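PDB 5FRD: carboxylesterase (EST-2) from Archaeoglobus fulgidus, which probably hydrolyses carboxylic esters and carries a coenzyme A molecule bound near its active site. Local coordinates for residues 3-8 against 14-19; 48-51 against 56-59; 224-227 against 232-235; 27-30 against 35-38. One frame throughout, in Å; residues are numbered along the deposited sequence. Where two conformers were deposited one is given.

The four contacts come in the chain order 1, 4, 2, 3, one closing before the next opens. Contact 1 is a hairpin at one margin of the mixed beta sheet. Contact 2 follows strand 47-49, the sheet neighbour of strand 12-18, so contacts 1 and 2 touch, with centres about 8 Å apart. Contact 4 follows strand 24-27, next in the sheet, and its centre is about 10 Å from that of contact 2; His28 joins them. Contact 3 lies after strand 218-223 at the other margin, about 26 Å from contact 1 between centres, yet Leu232 packs on Gln36 of contact 4. Contacts 2, 3 and 4 thus shape the loops of an alpha/beta hydrolase.

Contact 1. Residues 3-8 against 14-19; sequences ERVFID and VSLLKG
Residues 3-8 and 14-18 pair as the antiparallel strands of a beta hairpin, axes 4.7 Å apart, with Glu3-Lys18, Val5-Leu16 and Ile7-Val14 as hydrogen-bonded pairs and Arg4-Leu17 and Phe6-Ser15 as non-hydrogen-bonded pairs. The bonds are short and straight, as from Val5 N to Leu16 O at 2.9 Å. Arg4, Phe6, Ser15 and Leu17 share one face of the sheet. The Arg4 chain bends at chi3 (-70°), which swings the guanidinium back over the second strand. There NH1 donates to Ser15 OG at 2.9 Å, almost exactly in the guanidinium plane. Leu17 CD2 sits over the centre of one face of that plane. Ser15 OG donates to Val5 O, 3.1 Å away. Leu16 N reaches the same Val5 O from the opposite face of its carbonyl plane, so two donors grip that oxygen. The Ser15 hydroxyl also lies 3.4 Å above the Phe6 ring, off toward the rim near CE2. On the other face Ile7 CG1 lies beside Val14 CB at 3.9 Å, and Ile7 CD1 meets Leu16 CD1. Glu3 and Lys18 run side by side, but Glu3 OE1 and Lys18 NZ are 4.3 Å apart, and NZ bonds Tyr47 OH instead. Arg4 NH1 also makes a salt bridge to Asp50. A methionine in place of Arg4 would probably leave Asp50 without this positive mate and Ser15 OG without its donor. On one face hydrogen bonds and a salt bridge tie the hairpin to the loop after strand 47-49; on the other, mainly apolar contacts meet helix 65-79.

Contact 2. Residues 48-51 against 56-59; sequences AIDL and QSDT
This is a buried polar contact at the loop that follows strand 47-49, between Asp50 and the pair Gln56 and Ser57. Two hydrogen bonds hold it, and each joins a side chain to a backbone atom. Asp50 OD2 accepts from Gln56 N at 2.9 Å. The bond is nearly straight (172°), but the N-H comes down from well above the carboxylate plane. Ser57 OG donates to Asp50 O at 2.6 Å, also from above the carbonyl plane. The Ser57 hydroxyl stands beside its own backbone N (chi1 -68°), which turns it to face Asp50, and it lies 3.3 Å from Asp50 CB. Ser57 CB rests 3.7 Å from Leu51 O. Both groups have further partners. Asp50 OD1 takes the N-H of Ala34, and OD2 also serves Arg4 of the hairpin. Ser57 OG accepts from Ser15 N of the hairpin. With an alanine in place of Asp50, the N-H groups of Gln56 and Ala34 and the charge of Arg4 would probably lose the carboxylate they share, and the loop would be less firmly closed. Leu51 turns away from the contact, and its side chain is about 9 Å from that of Cys172, a coenzyme A-binding residue. The Asp50-to-Ser57 turn resembles the loop after the fourth strand in many alpha/beta hydrolases, where an aspartate is followed by a Gly-x-Ser sequence.

Contact 3. Residues 224-227 against 232-235; sequences PGAS and LEKH
Ser227 and Glu233 meet across the loop that follows strand 218-223, the last strand of this alpha/beta hydrolase sheet. In this fold that loop commonly carries the catalytic histidine, and His228, next to Ser227, probably plays that part with Ser89 and Asp200. The Glu233 chain leaves helix 230-233 extended through CG and CD. Its last torsion (chi3 -83°) then sets the carboxylate so that OE1 faces the loop backbone. OE1 accepts from Ser227 N at 2.8 Å. The N-H arrives on the syn side, 31° out of the carboxylate plane. The second oxygen, OE2, is held by Ala145 N, so both oxygens of the carboxylate are used and its rotation is fixed. Ser227 keeps its hydroxyl anti to its own N, where it makes a weak bond to Glu199 O. Lys234, between two helices, folds the other way. A bend at chi2 (-70°) takes the chain back along the loop, after which it runs straight to NZ. Its CG packs on Ala226 CB at 3.7 Å, the apolar part of the contact. Farther along, the chain passes Gly225, which has no side chain to block it. The last carbon of the chain passes two backbone oxygens: Lys234 CE lies 3.4 Å from Gly225 O and 3.7 Å from Pro224 O.

Contact 4. Residues 27-30 against 35-38; sequences IHSS and TQWV
Ile27 and Trp37 begin a buried contact within the loop after strand 24-27, which in many alpha/beta hydrolases supplies one N-H of the oxyanion hole. Ile27 O lies at the edge of the Trp37 ring, near its plane, 3.5 Å from CZ2. Ile27 itself is still paired by its backbone to strand 83-88. Next, His28 N comes to the same ring edge, 3.4 Å from Trp37 NE1. Both are donors, so this is a contact without a bond. His28 CB rests 3.3 Å from Gln36 OE1. The ring of His28 is swung between its own N and carbonyl carbon (chi1 65°), away from residues 35-38. In that position ND1 donates to Ser29 O at 2.9 Å, close to the ring plane, and NE2 takes the N-H of Leu51. Both ring nitrogens are therefore held, which fixes the turn of the ring. Ser29 then makes the main link. Its N donates to Gln36 OE1 at 3.1 Å, nearly straight (172°), in the carbonyl plane and on a lone pair. Ser29 OG is 3.0 Å from the same Gln36 OE1, but its proton may go elsewhere, and it has a weak bond with His88. Ser32 OG also bonds this oxygen, so OE1 of the buried Gln36 side chain has at least two donors. The Ser29 side chain is about 8 Å from the bound coenzyme A. Gln36, modelled in two conformers of which one is described, crosses to 27-30 with an extended chain, and its NE2 lies 3.5 Å above the plane of the Trp37 ring, offset toward the rim.

Contact 1. Residues 3-8 against 14-19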
ATOM      1  N   GLU A   3     -15.088  11.478  -3.682  1.00 17.04           N
ATOM      2  CA  GLU A   3     -16.021  11.564  -2.569  0.60 14.41           C
ATOM      3  C   GLU A   3     -15.382  10.893  -1.375  1.00 13.55           C
ATOM      4  O   GLU A   3     -14.635   9.906  -1.542  1.00 15.97           O
ATOM      5  CB  GLU A   3     -17.341  10.829  -2.873  0.60 18.87           C
ATOM      6  CG  GLU A   3     -18.457  11.154  -1.884  0.60 25.90           C
ATOM      7  CD  GLU A   3     -19.648  10.200  -1.851  0.60 30.02           C
ATOM      8  OE1 GLU A   3     -19.760   9.290  -2.687  0.60 17.57           O
ATOM      9  OE2 GLU A   3     -20.484  10.404  -0.943  0.60 31.89           O
ATOM     10  N   ARG A   4     -15.660  11.398  -0.199  1.00 11.93           N
ATOM     11  CA  ARG A   4     -15.274  10.756   1.049  1.00 12.89           C
ATOM     12  C   ARG A   4     -16.507  10.074   1.621  1.00 14.12           C
ATOM     13  O   ARG A   4     -17.589  10.676   1.685  1.00 16.55           O
ATOM     14  CB  ARG A   4     -14.702  11.737   2.032  1.00 12.94           C
ATOM     15  CG  ARG A   4     -14.220  11.067   3.313  1.00 13.13           C
ATOM     16  CD  ARG A   4     -13.458  11.981   4.228  1.00 14.53           C
ATOM     17  NE  ARG A   4     -12.154  12.338   3.698  1.00 14.87           N
ATOM     18  CZ  ARG A   4     -11.051  11.594   3.811  1.00 15.90           C
ATOM     19  NH1 ARG A   4     -11.096  10.382   4.363  1.00 15.28           N
ATOM     20  NH2 ARG A   4      -9.886  12.051   3.355  1.00 17.38           N
ATOM     21  N   VAL A   5     -16.349   8.822   2.021  1.00 13.14           N
ATOM     22  CA  VAL A   5     -17.453   8.040   2.613  1.00 13.78           C
ATOM     23  C   VAL A   5     -17.016   7.482   3.930  1.00 13.94           C
ATOM     24  O   VAL A   5     -15.826   7.453   4.264  1.00 13.34           O
ATOM     25  CB  VAL A   5     -17.939   6.914   1.700  1.00 13.79           C
ATOM     26  CG1 VAL A   5     -18.483   7.483   0.402  1.00 16.12           C
ATOM     27  CG2 VAL A   5     -16.831   5.904   1.427  1.00 14.98           C
ATOM     28  N   PHE A   6     -17.996   7.011   4.695  1.00 12.67           N
ATOM     29  CA  PHE A   6     -17.753   6.423   6.008  1.00 13.59           C
ATOM     30  C   PHE A   6     -18.553   5.148   6.116  1.00 14.62           C
ATOM     31  O   PHE A   6     -19.701   5.114   5.696  1.00 16.02           O
ATOM     32  CB  PHE A   6     -18.162   7.404   7.108  1.00 15.74           C
ATOM     33  CG  PHE A   6     -17.329   8.657   7.130  1.00 16.38           C
ATOM     34  CD1 PHE A   6     -17.663   9.742   6.341  1.00 18.32           C
ATOM     35  CD2 PHE A   6     -16.178   8.707   7.902  1.00 18.44           C
ATOM     36  CE1 PHE A   6     -16.858  10.890   6.342  1.00 20.30           C
ATOM     37  CE2 PHE A   6     -15.388   9.859   7.908  1.00 20.10           C
ATOM     38  CZ  PHE A   6     -15.735  10.921   7.123  1.00 20.40           C
ATOM     39  N   ILE A   7     -17.943   4.156   6.731  1.00 12.81           N
ATOM     40  CA  ILE A   7     -18.566   2.867   7.072  1.00 14.18           C
ATOM     41  C   ILE A   7     -18.213   2.550   8.511  1.00 14.16           C
ATOM     42  O   ILE A   7     -17.410   3.228   9.162  1.00 15.38           O
ATOM     43  CB  ILE A   7     -18.087   1.727   6.137  1.00 14.84           C
ATOM     44  CG1 ILE A   7     -16.609   1.425   6.321  1.00 14.48           C
ATOM     45  CG2 ILE A   7     -18.440   2.062   4.701  1.00 14.63           C
ATOM     46  CD1 ILE A   7     -16.142   0.212   5.568  1.00 15.71           C
ATOM     47  N   ASP A   8     -18.846   1.495   9.035  1.00 15.48           N
ATOM     48  CA  ASP A   8     -18.568   1.024  10.389  0.70 18.44           C
ATOM     49  C   ASP A   8     -18.058  -0.398  10.324  1.00 17.21           C
ATOM     50  O   ASP A   8     -18.666  -1.239   9.664  1.00 20.71           O
ATOM     51  CB  ASP A   8     -19.839   1.060  11.235  0.70 20.20           C
ATOM     52  CG  ASP A   8     -19.572   0.618  12.668  0.70 25.14           C
ATOM     53  OD1 ASP A   8     -19.047   1.437  13.446  0.70 32.47           O
ATOM     54  OD2 ASP A   8     -19.849  -0.565  12.988  0.70 31.58           O
ATOM     55  N   VAL A  14     -14.640   3.843   9.839  1.00 13.53           N
ATOM     56  CA  VAL A  14     -13.609   3.772   8.790  1.00 13.82           C
ATOM     57  C   VAL A  14     -14.029   4.710   7.672  1.00 12.87           C
ATOM     58  O   VAL A  14     -15.109   4.591   7.118  1.00 13.19           O
ATOM     59  CB  VAL A  14     -13.416   2.345   8.273  1.00 13.89           C
ATOM     60  CG1 VAL A  14     -12.428   2.307   7.103  1.00 13.76           C
ATOM     61  CG2 VAL A  14     -12.903   1.433   9.398  1.00 15.10           C
ATOM     62  N   SER A  15     -13.122   5.630   7.305  1.00 12.05           N
ATOM     63  CA  SER A  15     -13.325   6.498   6.160  1.00 12.31           C
ATOM     64  C   SER A  15     -12.614   5.940   4.940  1.00 11.21           C
ATOM     65  O   SER A  15     -11.569   5.294   5.079  1.00 12.77           O
ATOM     66  CB  SER A  15     -12.804   7.884   6.460  1.00 12.04           C
ATOM     67  OG  SER A  15     -13.260   8.805   5.462  1.00 13.89           O
ATOM     68  N   LEU A  16     -13.202   6.178   3.794  1.00 11.37           N
ATOM     69  CA  LEU A  16     -12.578   5.854   2.503  1.00 11.07           C
ATOM     70  C   LEU A  16     -12.749   7.012   1.553  1.00 12.32           C
ATOM     71  O   LEU A  16     -13.713   7.757   1.629  1.00 12.36           O
ATOM     72  CB  LEU A  16     -13.140   4.577   1.882  1.00 12.50           C
ATOM     73  CG  LEU A  16     -13.092   3.315   2.763  1.00 11.89           C
ATOM     74  CD1 LEU A  16     -14.409   3.097   3.523  1.00 13.90           C
ATOM     75  CD2 LEU A  16     -12.793   2.080   1.954  1.00 12.50           C
ATOM     76  N   LEU A  17     -11.834   7.109   0.589  1.00 11.84           N
ATOM     77  CA  LEU A  17     -12.021   7.971  -0.569  1.00 12.10           C
ATOM     78  C   LEU A  17     -12.450   7.102  -1.717  1.00 11.45           C
ATOM     79  O   LEU A  17     -11.959   5.980  -1.890  1.00 13.20           O
ATOM     80  CB  LEU A  17     -10.743   8.715  -0.932  1.00 12.80           C
ATOM     81  CG  LEU A  17     -10.275   9.747   0.056  1.00 13.94           C
ATOM     82  CD1 LEU A  17      -8.962  10.345  -0.433  1.00 15.57           C
ATOM     83  CD2 LEU A  17     -11.309  10.835   0.288  1.00 17.26           C
ATOM     84  N   LYS A  18     -13.336   7.602  -2.565  1.00 12.38           N
ATOM     85  CA  LYS A  18     -13.767   6.856  -3.734  0.55 14.64           C
ATOM     86  C   LYS A  18     -13.837   7.728  -4.967  1.00 13.66           C
ATOM     87  O   LYS A  18     -14.187   8.895  -4.910  1.00 15.83           O
ATOM     88  CB  LYS A  18     -15.111   6.187  -3.569  0.55 16.69           C
ATOM     89  CG  LYS A  18     -16.235   7.149  -3.308  0.55 15.07           C
ATOM     90  CD  LYS A  18     -17.568   6.427  -3.141  0.55 15.23           C
ATOM     91  CE  LYS A  18     -18.207   6.082  -4.472  0.55 25.49           C
ATOM     92  NZ  LYS A  18     -19.481   5.329  -4.255  0.55 25.17           N
ATOM     93  N   GLY A  19     -13.423   7.136  -6.065  1.00 13.22           N
ATOM     94  CA  GLY A  19     -13.594   7.695  -7.391  1.00 14.75           C
ATOM     95  C   GLY A  19     -14.702   7.010  -8.121  1.00 16.68           C
ATOM     96  O   GLY A  19     -15.658   6.527  -7.493  1.00 16.70           O
TER

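Contact 2. Residues 48-51 against 56-59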
ATOM      1  N   ALA A  48     -10.203   3.800  -1.711  1.00 10.34           N
ATOM      2  CA  ALA A  48      -8.979   3.778  -0.916  1.00 10.70           C
ATOM      3  C   ALA A  48      -9.317   3.934   0.550  1.00 11.45           C
ATOM      4  O   ALA A  48      -9.980   4.894   0.932  1.00 12.21           O
ATOM      5  CB  ALA A  48      -8.017   4.883  -1.345  1.00 11.72           C
ATOM      6  N   ILE A  49      -8.872   2.984   1.357  1.00 11.44           N
ATOM      7  CA  ILE A  49      -9.151   3.033   2.785  1.00 11.59           C
ATOM      8  C   ILE A  49      -8.271   4.023   3.532  1.00 13.08           C
ATOM      9  O   ILE A  49      -7.093   4.169   3.216  1.00 12.51           O
ATOM     10  CB  ILE A  49      -9.024   1.627   3.374  1.00 11.82           C
ATOM     11  CG1 ILE A  49      -9.594   1.554   4.794  1.00 14.70           C
ATOM     12  CG2 ILE A  49      -7.593   1.118   3.335  1.00 14.14           C
ATOM     13  CD1 ILE A  49      -9.666   0.134   5.368  1.00 14.04           C
ATOM     14  N   ASP A  50      -8.807   4.694   4.552  1.00 11.58           N
ATOM     15  CA  ASP A  50      -7.976   5.248   5.631  1.00 13.34           C
ATOM     16  C   ASP A  50      -7.891   4.165   6.707  1.00 13.12           C
ATOM     17  O   ASP A  50      -8.916   3.868   7.337  1.00 12.87           O
ATOM     18  CB  ASP A  50      -8.622   6.493   6.281  1.00 12.42           C
ATOM     19  CG  ASP A  50      -8.500   7.768   5.493  1.00 14.90           C
ATOM     20  OD1 ASP A  50      -7.531   7.952   4.732  1.00 15.39           O
ATOM     21  OD2 ASP A  50      -9.343   8.692   5.762  1.00 15.51           O
ATOM     22  N   LEU A  51      -6.772   3.483   6.875  1.00 12.04           N
ATOM     23  CA  LEU A  51      -6.706   2.502   7.953  1.00 12.79           C
ATOM     24  C   LEU A  51      -7.007   3.180   9.277  1.00 13.24           C
ATOM     25  O   LEU A  51      -6.695   4.362   9.464  1.00 13.63           O
ATOM     26  CB  LEU A  51      -5.323   1.835   8.008  1.00 12.83           C
ATOM     27  CG  LEU A  51      -4.960   0.890   6.870  1.00 14.31           C
ATOM     28  CD1 LEU A  51      -3.496   0.515   6.932  1.00 15.64           C
ATOM     29  CD2 LEU A  51      -5.844  -0.342   6.825  1.00 16.07           C
ATOM     30  N   GLN A  56      -9.233  10.081   8.293  1.00 13.37           N
ATOM     31  CA  GLN A  56     -10.463  10.386   9.015  0.60 14.24           C
ATOM     32  C   GLN A  56     -11.092   9.174   9.695  1.00 16.45           C
ATOM     33  O   GLN A  56     -12.250   9.223  10.134  1.00 18.78           O
ATOM     34  CB  GLN A  56     -11.455  11.068   8.092  0.60 16.64           C
ATOM     35  CG  GLN A  56     -10.884  12.317   7.476  0.60 22.56           C
ATOM     36  CD  GLN A  56     -10.764  13.443   8.474  0.60 21.56           C
ATOM     37  OE1 GLN A  56     -11.602  13.602   9.351  0.60 25.21           O
ATOM     38  NE2 GLN A  56      -9.666  14.174   8.392  0.60 32.72           N
ATOM     39  N   SER A  57     -10.365   8.067   9.773  1.00 14.07           N
ATOM     40  CA  SER A  57     -10.817   6.906  10.496  1.00 12.80           C
ATOM     41  C   SER A  57     -10.607   7.068  12.008  1.00 16.05           C
ATOM     42  O   SER A  57      -9.762   7.832  12.452  1.00 17.05           O
ATOM     43  CB  SER A  57     -10.140   5.655   9.956  1.00 13.34           C
ATOM     44  OG  SER A  57     -10.603   5.407   8.647  1.00 13.99           O
ATOM     45  N   ASP A  58     -11.365   6.309  12.767  1.00 16.49           N
ATOM     46  CA  ASP A  58     -11.193   6.276  14.210  1.00 17.60           C
ATOM     47  C   ASP A  58      -9.826   5.724  14.605  1.00 18.54           C
ATOM     48  O   ASP A  58      -9.157   4.975  13.871  1.00 18.62           O
ATOM     49  CB  ASP A  58     -12.260   5.399  14.886  1.00 18.69           C
ATOM     50  CG  ASP A  58     -13.601   6.070  15.058  1.00 23.94           C
ATOM     51  OD1 ASP A  58     -13.741   7.293  14.827  1.00 28.52           O
ATOM     52  OD2 ASP A  58     -14.546   5.313  15.419  1.00 25.11           O
ATOM     53  N   THR A  59      -9.415   6.097  15.810  1.00 19.06           N
ATOM     54  CA  THR A  59      -8.243   5.537  16.471  1.00 21.77           C
ATOM     55  C   THR A  59      -8.659   4.265  17.217  1.00 22.25           C
ATOM     56  O   THR A  59      -9.712   4.223  17.860  1.00 27.41           O
ATOM     57  CB  THR A  59      -7.666   6.593  17.430  1.00 23.72           C
ATOM     58  OG1 THR A  59      -7.153   7.694  16.667  1.00 29.22           O
ATOM     59  CG2 THR A  59      -6.550   6.035  18.315  1.00 29.29           C
TER

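Contact 3. Residues 224-227 against 232-235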
ATOM      1  N   PRO A 224      10.944   3.841 -14.325  1.00 18.44           N
ATOM      2  CA  PRO A 224      12.090   4.739 -14.222  1.00 21.22           C
ATOM      3  C   PRO A 224      11.802   6.110 -13.622  1.00 18.97           C
ATOM      4  O   PRO A 224      10.698   6.615 -13.780  1.00 19.73           O
ATOM      5  CB  PRO A 224      12.527   4.901 -15.690  1.00 26.13           C
ATOM      6  CG  PRO A 224      11.924   3.782 -16.427  1.00 30.29           C
ATOM      7  CD  PRO A 224      10.658   3.440 -15.720  1.00 22.20           C
ATOM      8  N   GLY A 225      12.792   6.703 -12.951  1.00 19.41           N
ATOM      9  CA  GLY A 225      12.670   8.047 -12.412  1.00 20.30           C
ATOM     10  C   GLY A 225      11.768   8.207 -11.202  1.00 18.93           C
ATOM     11  O   GLY A 225      11.415   9.321 -10.815  1.00 24.11           O
ATOM     12  N   ALA A 226      11.385   7.084 -10.608  1.00 17.27           N
ATOM     13  CA  ALA A 226      10.611   7.072  -9.370  1.00 17.96           C
ATOM     14  C   ALA A 226      11.340   6.258  -8.335  1.00 16.51           C
ATOM     15  O   ALA A 226      12.138   5.363  -8.662  1.00 16.82           O
ATOM     16  CB  ALA A 226       9.250   6.482  -9.617  1.00 18.55           C
ATOM     17  N   SER A 227      11.056   6.554  -7.076  1.00 17.41           N
ATOM     18  CA  SER A 227      11.560   5.799  -5.958  1.00 17.21           C
ATOM     19  C   SER A 227      10.369   5.094  -5.297  1.00 15.53           C
ATOM     20  O   SER A 227       9.473   4.635  -5.995  1.00 17.20           O
ATOM     21  CB  SER A 227      12.316   6.747  -5.019  1.00 16.06           C
ATOM     22  OG  SER A 227      12.831   6.067  -3.887  1.00 17.50           O
ATOM     23  N   LEU A 232       2.768   8.573  -6.643  1.00 14.90           N
ATOM     24  CA  LEU A 232       2.751  10.038  -6.574  1.00 16.41           C
ATOM     25  C   LEU A 232       3.771  10.657  -7.499  1.00 17.97           C
ATOM     26  O   LEU A 232       3.541  11.745  -8.019  1.00 21.94           O
ATOM     27  CB  LEU A 232       3.066  10.499  -5.142  1.00 20.61           C
ATOM     28  CG  LEU A 232       2.042  10.131  -4.081  1.00 25.42           C
ATOM     29  CD1 LEU A 232       2.592  10.394  -2.687  1.00 28.52           C
ATOM     30  CD2 LEU A 232       0.760  10.903  -4.308  1.00 25.17           C
ATOM     31  N   GLU A 233       4.921  10.019  -7.662  1.00 16.97           N
ATOM     32  CA  GLU A 233       6.027  10.637  -8.431  1.00 18.14           C
ATOM     33  C   GLU A 233       5.873  10.469  -9.928  1.00 17.26           C
ATOM     34  O   GLU A 233       6.324  11.337 -10.707  1.00 18.69           O
ATOM     35  CB  GLU A 233       7.362  10.006  -8.029  1.00 16.98           C
ATOM     36  CG  GLU A 233       7.851  10.204  -6.604  1.00 19.80           C
ATOM     37  CD  GLU A 233       9.136   9.413  -6.351  1.00 22.27           C
ATOM     38  OE1 GLU A 233       9.036   8.210  -6.065  1.00 21.24           O
ATOM     39  OE2 GLU A 233      10.247  10.013  -6.457  1.00 27.86           O
ATOM     40  N   LYS A 234       5.321   9.343 -10.345  1.00 15.88           N
ATOM     41  CA  LYS A 234       5.141   9.000 -11.745  1.00 14.96           C
ATOM     42  C   LYS A 234       3.736   8.440 -11.921  1.00 13.51           C
ATOM     43  O   LYS A 234       3.560   7.320 -12.374  1.00 14.38           O
ATOM     44  CB  LYS A 234       6.188   7.999 -12.227  1.00 16.05           C
ATOM     45  CG  LYS A 234       7.605   8.553 -12.253  1.00 18.84           C
ATOM     46  CD  LYS A 234       7.792   9.584 -13.330  1.00 20.19           C
ATOM     47  CE  LYS A 234       9.253  10.018 -13.369  1.00 29.01           C
ATOM     48  NZ  LYS A 234       9.476  11.003 -14.449  1.00 33.38           N
ATOM     49  N   HIS A 235       2.758   9.265 -11.563  1.00 13.96           N
ATOM     50  CA  HIS A 235       1.384   8.753 -11.566  1.00 13.62           C
ATOM     51  C   HIS A 235       0.836   8.354 -12.906  1.00 14.82           C
ATOM     52  O   HIS A 235       0.082   7.405 -13.004  1.00 14.77           O
ATOM     53  CB  HIS A 235       0.417   9.692 -10.843  1.00 14.24           C
ATOM     54  CG  HIS A 235      -0.025  10.879 -11.645  1.00 14.02           C
ATOM     55  ND1 HIS A 235       0.589  12.094 -11.530  1.00 19.93           N
ATOM     56  CD2 HIS A 235      -1.021  11.037 -12.548  1.00 15.66           C
ATOM     57  CE1 HIS A 235      -0.043  12.971 -12.294  1.00 18.35           C
ATOM     58  NE2 HIS A 235      -1.008  12.350 -12.935  1.00 18.67           N
TER

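Contact 4. Residues 27-30 against 35-38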
ATOM      1  N   ILE A  27      -4.669   0.297  -0.475  1.00 10.55           N
ATOM      2  CA  ILE A  27      -4.228   0.300   0.915  1.00 10.56           C
ATOM      3  C   ILE A  27      -2.868   1.032   1.010  1.00 10.55           C
ATOM      4  O   ILE A  27      -1.859   0.582   0.450  1.00 11.71           O
ATOM      5  CB  ILE A  27      -4.073  -1.119   1.511  1.00 11.88           C
ATOM      6  CG1 ILE A  27      -5.307  -1.962   1.176  1.00 12.84           C
ATOM      7  CG2 ILE A  27      -3.882  -0.995   3.010  1.00 13.34           C
ATOM      8  CD1 ILE A  27      -5.229  -3.385   1.662  1.00 14.43           C
ATOM      9  N   HIS A  28      -2.893   2.154   1.718  1.00 10.59           N
ATOM     10  CA  HIS A  28      -1.754   3.055   1.898  1.00 10.87           C
ATOM     11  C   HIS A  28      -0.659   2.514   2.798  1.00 12.79           C
ATOM     12  O   HIS A  28      -0.805   1.484   3.461  1.00 12.98           O
ATOM     13  CB  HIS A  28      -2.228   4.404   2.442  1.00 11.84           C
ATOM     14  CG  HIS A  28      -2.819   4.334   3.808  1.00 11.07           C
ATOM     15  ND1 HIS A  28      -2.059   4.245   4.952  1.00 12.39           N
ATOM     16  CD2 HIS A  28      -4.112   4.323   4.214  1.00 12.07           C
ATOM     17  CE1 HIS A  28      -2.861   4.200   6.005  1.00 13.34           C
ATOM     18  NE2 HIS A  28      -4.111   4.203   5.582  1.00 12.56           N
ATOM     19  N   SER A  29       0.446   3.266   2.861  1.00 12.77           N
ATOM     20  CA  SER A  29       1.630   2.936   3.624  1.00 14.44           C
ATOM     21  C   SER A  29       1.700   3.601   4.990  1.00 13.81           C
ATOM     22  O   SER A  29       0.785   4.320   5.416  1.00 13.01           O
ATOM     23  CB  SER A  29       2.861   3.284   2.750  1.00 15.03           C
ATOM     24  OG  SER A  29       2.819   4.621   2.379  1.00 18.60           O
ATOM     25  N   SER A  30       2.798   3.356   5.697  1.00 12.58           N
ATOM     26  CA  SER A  30       2.992   3.893   7.042  1.00 13.75           C
ATOM     27  C   SER A  30       2.981   5.418   7.081  1.00 12.92           C
ATOM     28  O   SER A  30       3.565   6.091   6.222  1.00 15.11           O
ATOM     29  CB  SER A  30       4.330   3.452   7.627  1.00 13.14           C
ATOM     30  OG  SER A  30       4.413   2.054   7.823  1.00 15.47           O
ATOM     31  N   THR A  35      -5.364   9.588   0.852  1.00 12.55           N
ATOM     32  CA  THR A  35      -4.978  10.620  -0.084  1.00 12.85           C
ATOM     33  C   THR A  35      -3.725  10.263  -0.859  1.00 11.95           C
ATOM     34  O   THR A  35      -3.473  10.820  -1.934  1.00 13.82           O
ATOM     35  CB  THR A  35      -4.804  11.995   0.539  1.00 14.75           C
ATOM     36  OG1 THR A  35      -3.703  12.004   1.429  1.00 17.27           O
ATOM     37  CG2 THR A  35      -6.051  12.457   1.243  1.00 17.23           C
ATOM     38  N   GLN A  36      -2.947   9.273  -0.404  1.00 12.60           N
ATOM     39  CA  GLN A  36      -1.826   8.760  -1.171  0.50 11.23           C
ATOM     40  C   GLN A  36      -2.196   8.344  -2.574  1.00 12.64           C
ATOM     41  O   GLN A  36      -1.361   8.336  -3.488  1.00 13.77           O
ATOM     42  CB  GLN A  36      -1.326   7.505  -0.454  0.50 11.64           C
ATOM     43  CG  GLN A  36       0.001   7.025  -0.943  0.50 13.45           C
ATOM     44  CD  GLN A  36       0.360   5.810  -0.232  0.50 15.21           C
ATOM     45  OE1 GLN A  36       0.417   5.755   1.000  0.50 14.47           O
ATOM     46  NE2 GLN A  36       0.586   4.811  -1.007  0.50 22.16           N
ATOM     47  N   TRP A  37      -3.464   7.934  -2.735  1.00 11.36           N
ATOM     48  CA  TRP A  37      -3.940   7.360  -3.958  1.00 11.81           C
ATOM     49  C   TRP A  37      -4.781   8.291  -4.813  1.00 11.64           C
ATOM     50  O   TRP A  37      -5.394   7.834  -5.796  1.00 11.40           O
ATOM     51  CB  TRP A  37      -4.770   6.119  -3.652  1.00 11.77           C
ATOM     52  CG  TRP A  37      -3.998   5.072  -2.893  1.00 11.26           C
ATOM     53  CD1 TRP A  37      -4.137   4.747  -1.580  1.00 11.24           C
ATOM     54  CD2 TRP A  37      -2.982   4.218  -3.403  1.00 10.62           C
ATOM     55  NE1 TRP A  37      -3.311   3.736  -1.252  1.00 11.99           N
ATOM     56  CE2 TRP A  37      -2.582   3.372  -2.354  1.00 10.91           C
ATOM     57  CE3 TRP A  37      -2.385   4.058  -4.672  1.00 11.35           C
ATOM     58  CZ2 TRP A  37      -1.613   2.405  -2.515  1.00 11.47           C
ATOM     59  CZ3 TRP A  37      -1.459   3.071  -4.843  1.00 12.62           C
ATOM     60  CH2 TRP A  37      -1.074   2.260  -3.771  1.00 12.82           C
ATOM     61  N   VAL A  38      -4.800   9.592  -4.507  1.00 11.72           N
ATOM     62  CA  VAL A  38      -5.654  10.515  -5.280  0.60 13.88           C
ATOM     63  C   VAL A  38      -5.465  10.433  -6.797  1.00 12.34           C
ATOM     64  O   VAL A  38      -6.429  10.493  -7.532  1.00 13.83           O
ATOM     65  CB  VAL A  38      -5.564  11.998  -4.854  0.60 19.05           C
ATOM     66  CG1 VAL A  38      -6.216  12.186  -3.494  0.60 33.50           C
ATOM     67  CG2 VAL A  38      -4.147  12.539  -4.910  0.60 13.75           C
TER